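Local coordinates for DNA translocase coupling protein (Clostridium perfringens, PDB 6O1W), which probably couples ATP binding and hydrolysis to the movement of plasmid DNA during conjugation, as a membrane-bound FtsK/SpoIIIE-family translocase, at residues M88-L98 / V113-N121. Numbering follows the deposited sequence.
Sequences MAGDAKIPKYL and VVGQTFSGN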
loop_
_atom_site.group_PDB
_atom_site.type_symbol
_atom_site.label_atom_id
_atom_site.label_comp_id
_atom_site.label_asym_id
_atom_site.label_seq_id
_atom_site.Cartn_x
_atom_site.Cartn_y
_atom_site.Cartn_z
HETATM N N MSE A 88 -6.268 -16.021 -11.813
HETATM C CA MSE A 88 -7.362 -15.106 -11.508
HETATM C C MSE A 88 -8.415 -15.314 -12.574
HETATM O O MSE A 88 -8.071 -15.379 -13.754
HETATM C CB MSE A 88 -6.882 -13.640 -11.534
HETATM C CG MSE A 88 -6.080 -13.256 -10.299
HETATM SE SE MSE A 88 -5.404 -11.423 -10.375
HETATM C CE MSE A 88 -7.115 -10.450 -10.389
ATOM N N ALA A 89 -9.689 -15.443 -12.171
ATOM C CA ALA A 89 -10.820 -15.636 -13.085
ATOM C C ALA A 89 -10.940 -14.419 -14.006
ATOM O O ALA A 89 -10.671 -13.303 -13.555
ATOM C CB ALA A 89 -12.106 -15.786 -12.276
ATOM N N GLY A 90 -11.323 -14.636 -15.271
ATOM C CA GLY A 90 -11.560 -13.554 -16.226
ATOM C C GLY A 90 -12.570 -12.535 -15.703
ATOM O O GLY A 90 -12.555 -11.380 -16.135
ATOM N N ASP A 91 -13.456 -12.950 -14.744
ATOM C CA ASP A 91 -14.445 -12.079 -14.085
ATOM C C ASP A 91 -13.837 -11.132 -13.022
ATOM O O ASP A 91 -14.475 -10.137 -12.669
ATOM C CB ASP A 91 -15.613 -12.890 -13.481
ATOM C CG ASP A 91 -15.266 -13.885 -12.377
ATOM O OD1 ASP A 91 -14.892 -13.439 -11.262
ATOM O OD2 ASP A 91 -15.433 -15.106 -12.604
ATOM N N ALA A 92 -12.643 -11.468 -12.482
ATOM C CA ALA A 92 -11.943 -10.665 -11.467
ATOM C C ALA A 92 -11.092 -9.620 -12.199
ATOM O O ALA A 92 -9.873 -9.765 -12.338
ATOM C CB ALA A 92 -11.086 -11.561 -10.567
ATOM N N LYS A 93 -11.769 -8.571 -12.690
ATOM C CA LYS A 93 -11.163 -7.528 -13.494
ATOM C C LYS A 93 -10.773 -6.269 -12.700
ATOM O O LYS A 93 -11.559 -5.746 -11.904
ATOM C CB LYS A 93 -12.070 -7.186 -14.684
ATOM C CG LYS A 93 -11.357 -6.477 -15.834
ATOM C CD LYS A 93 -11.011 -7.420 -16.999
ATOM C CE LYS A 93 -10.168 -6.729 -18.052
ATOM N NZ LYS A 93 -9.846 -7.624 -19.194
ATOM N N ILE A 94 -9.529 -5.830 -12.897
ATOM C CA ILE A 94 -8.944 -4.609 -12.335
ATOM C C ILE A 94 -7.998 -4.069 -13.403
ATOM O O ILE A 94 -7.379 -4.877 -14.090
ATOM C CB ILE A 94 -8.266 -4.733 -10.917
ATOM C CG1 ILE A 94 -7.254 -5.875 -10.817
ATOM C CG2 ILE A 94 -9.300 -4.834 -9.809
ATOM C CD1 ILE A 94 -6.662 -6.018 -9.419
ATOM N N PRO A 95 -7.834 -2.736 -13.554
ATOM C CA PRO A 95 -6.936 -2.228 -14.596
ATOM C C PRO A 95 -5.476 -2.584 -14.386
ATOM O O PRO A 95 -5.068 -2.924 -13.275
ATOM C CB PRO A 95 -7.160 -0.708 -14.549
ATOM C CG PRO A 95 -8.437 -0.510 -13.817
ATOM C CD PRO A 95 -8.486 -1.624 -12.832
ATOM N N LYS A 96 -4.685 -2.508 -15.464
ATOM C CA LYS A 96 -3.240 -2.783 -15.416
ATOM C C LYS A 96 -2.485 -1.444 -15.493
ATOM O O LYS A 96 -1.253 -1.395 -15.405
ATOM C CB LYS A 96 -2.824 -3.734 -16.553
ATOM C CG LYS A 96 -3.456 -5.114 -16.462
ATOM C CD LYS A 96 -2.731 -6.110 -17.373
ATOM C CE LYS A 96 -3.169 -7.534 -17.109
ATOM N NZ LYS A 96 -2.266 -8.525 -17.752
ATOM N N TYR A 97 -3.257 -0.361 -15.685
ATOM C CA TYR A 97 -2.810 1.020 -15.734
ATOM C C TYR A 97 -3.993 1.888 -15.390
ATOM O O TYR A 97 -5.071 1.728 -15.957
ATOM C CB TYR A 97 -2.252 1.395 -17.115
ATOM C CG TYR A 97 -1.745 2.819 -17.199
ATOM C CD1 TYR A 97 -0.705 3.262 -16.382
ATOM C CD2 TYR A 97 -2.285 3.718 -18.114
ATOM C CE1 TYR A 97 -0.226 4.565 -16.467
ATOM C CE2 TYR A 97 -1.803 5.019 -18.214
ATOM C CZ TYR A 97 -0.783 5.441 -17.380
ATOM O OH TYR A 97 -0.303 6.724 -17.491
ATOM N N LEU A 98 -3.795 2.801 -14.434
ATOM C CA LEU A 98 -4.862 3.664 -13.955
ATOM C C LEU A 98 -4.262 5.033 -13.654
ATOM O O LEU A 98 -3.773 5.271 -12.541
ATOM C CB LEU A 98 -5.490 3.014 -12.709
ATOM C CG LEU A 98 -6.658 3.677 -12.062
ATOM C CD1 LEU A 98 -7.913 3.537 -12.925
ATOM C CD2 LEU A 98 -6.876 3.084 -10.696
ATOM N N VAL A 113 -8.402 8.698 -2.027
ATOM C CA VAL A 113 -8.598 7.545 -2.898
ATOM C C VAL A 113 -7.206 7.055 -3.357
ATOM O O VAL A 113 -6.398 7.867 -3.811
ATOM C CB VAL A 113 -9.543 7.851 -4.089
ATOM C CG1 VAL A 113 -9.973 6.564 -4.780
ATOM C CG2 VAL A 113 -10.776 8.630 -3.628
ATOM N N VAL A 114 -6.924 5.739 -3.252
ATOM C CA VAL A 114 -5.585 5.275 -3.652
ATOM C C VAL A 114 -5.561 4.437 -4.961
ATOM O O VAL A 114 -4.485 4.202 -5.501
ATOM C CB VAL A 114 -4.835 4.563 -2.504
ATOM C CG1 VAL A 114 -4.536 5.556 -1.383
ATOM C CG2 VAL A 114 -5.623 3.376 -1.975
ATOM N N GLY A 115 -6.724 4.040 -5.459
ATOM C CA GLY A 115 -6.816 3.269 -6.685
ATOM C C GLY A 115 -8.064 2.426 -6.808
ATOM O O GLY A 115 -9.035 2.638 -6.081
ATOM N N GLN A 116 -8.027 1.441 -7.717
ATOM C CA GLN A 116 -9.183 0.604 -8.046
ATOM C C GLN A 116 -9.073 -0.838 -7.662
ATOM O O GLN A 116 -8.091 -1.480 -8.011
ATOM C CB GLN A 116 -9.456 0.675 -9.566
ATOM C CG GLN A 116 -10.904 0.364 -9.921
ATOM C CD GLN A 116 -11.188 0.497 -11.394
ATOM O OE1 GLN A 116 -10.855 1.486 -12.040
ATOM N NE2 GLN A 116 -11.843 -0.495 -11.946
ATOM N N THR A 117 -10.141 -1.372 -7.033
ATOM C CA THR A 117 -10.263 -2.782 -6.675
ATOM C C THR A 117 -11.371 -3.417 -7.579
ATOM O O THR A 117 -11.765 -2.794 -8.564
ATOM C CB THR A 117 -10.399 -2.990 -5.143
ATOM O OG1 THR A 117 -10.157 -4.373 -4.849
ATOM C CG2 THR A 117 -11.761 -2.568 -4.595
ATOM N N PHE A 118 -11.811 -4.653 -7.284
ATOM C CA PHE A 118 -12.811 -5.394 -8.083
ATOM C C PHE A 118 -14.179 -4.716 -8.134
ATOM O O PHE A 118 -14.748 -4.593 -9.215
ATOM C CB PHE A 118 -12.933 -6.857 -7.612
ATOM C CG PHE A 118 -11.594 -7.554 -7.555
ATOM C CD1 PHE A 118 -10.978 -8.004 -8.715
ATOM C CD2 PHE A 118 -10.913 -7.685 -6.351
ATOM C CE1 PHE A 118 -9.714 -8.612 -8.670
ATOM C CE2 PHE A 118 -9.636 -8.266 -6.309
ATOM C CZ PHE A 118 -9.053 -8.738 -7.469
ATOM N N SER A 119 -14.689 -4.272 -6.968
ATOM C CA SER A 119 -15.955 -3.565 -6.826
ATOM C C SER A 119 -15.643 -2.206 -6.212
ATOM O O SER A 119 -15.487 -2.106 -4.990
ATOM C CB SER A 119 -16.907 -4.335 -5.911
ATOM O OG SER A 119 -17.173 -5.644 -6.384
ATOM N N GLY A 120 -15.488 -1.197 -7.066
ATOM C CA GLY A 120 -15.219 0.181 -6.652
ATOM C C GLY A 120 -13.772 0.544 -6.394
ATOM O O GLY A 120 -12.855 -0.248 -6.643
ATOM N N ASN A 121 -13.570 1.761 -5.875
ATOM C CA ASN A 121 -12.258 2.310 -5.561
ATOM C C ASN A 121 -11.905 2.136 -4.096
ATOM O O ASN A 121 -12.788 1.946 -3.249
ATOM C CB ASN A 121 -12.200 3.788 -5.935
ATOM C CG ASN A 121 -12.271 4.030 -7.420
ATOM O OD1 ASN A 121 -11.740 3.274 -8.244
ATOM N ND2 ASN A 121 -12.928 5.100 -7.797
HETATM O O HOH W 1 -12.177 -3.162 -11.382
HETATM O O HOH W 2 -14.175 -6.427 -11.608
#
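The linker that leaves the small N-terminal four-stranded antiparallel sheet lies here against the loop joining strands 111-116 and 121-125 at one edge of the P-loop ATPase sheet, with Phe118, Ile94 and Gln116 as the main points of touch. Phe118 reaches back to the start of the linker: Met88, modelled as selenomethionine, brings its CE to the ring edge, 3.6 Å from Phe118 CE1, after a bend at chi3 of 64°. Ala92 CB approaches the same CE1 obliquely, while Ile94 CG2 sits over one ring face, 4.2 Å from the centroid in a CH-pi contact. That methyl lies anti to Ile94's carbonyl carbon and also presses on the Thr117 backbone. Further along, the extended Gln116 side chain crosses the Pro95 ring at about a right angle, its OE1 3.6 Å from Pro95 CG. Leu98 crosses it likewise, CD2 at the base, 3.6 Å from Gln116 N, and CD1 near OE1. Thr117 OG1 bonds to Gln337 O on strand 334-340.

No direct hydrogen bond joins the two segments; water does it instead. One water, 2.7 Å from Lys93 O, gives a hydrogen each to Lys93 O and Thr117 O, bridging two acceptors, and accepts from Gln116 NE2 at 2.7 Å, which favours this turn of the amide. A second donates to Lys93 O and to Phe118 O, 3.1 Å away. The linker thus meets the 113-121 loop through apolar packing and bridging water, whereas Pro95 O bonds directly to Arg326 NH2 elsewhere on the sheet.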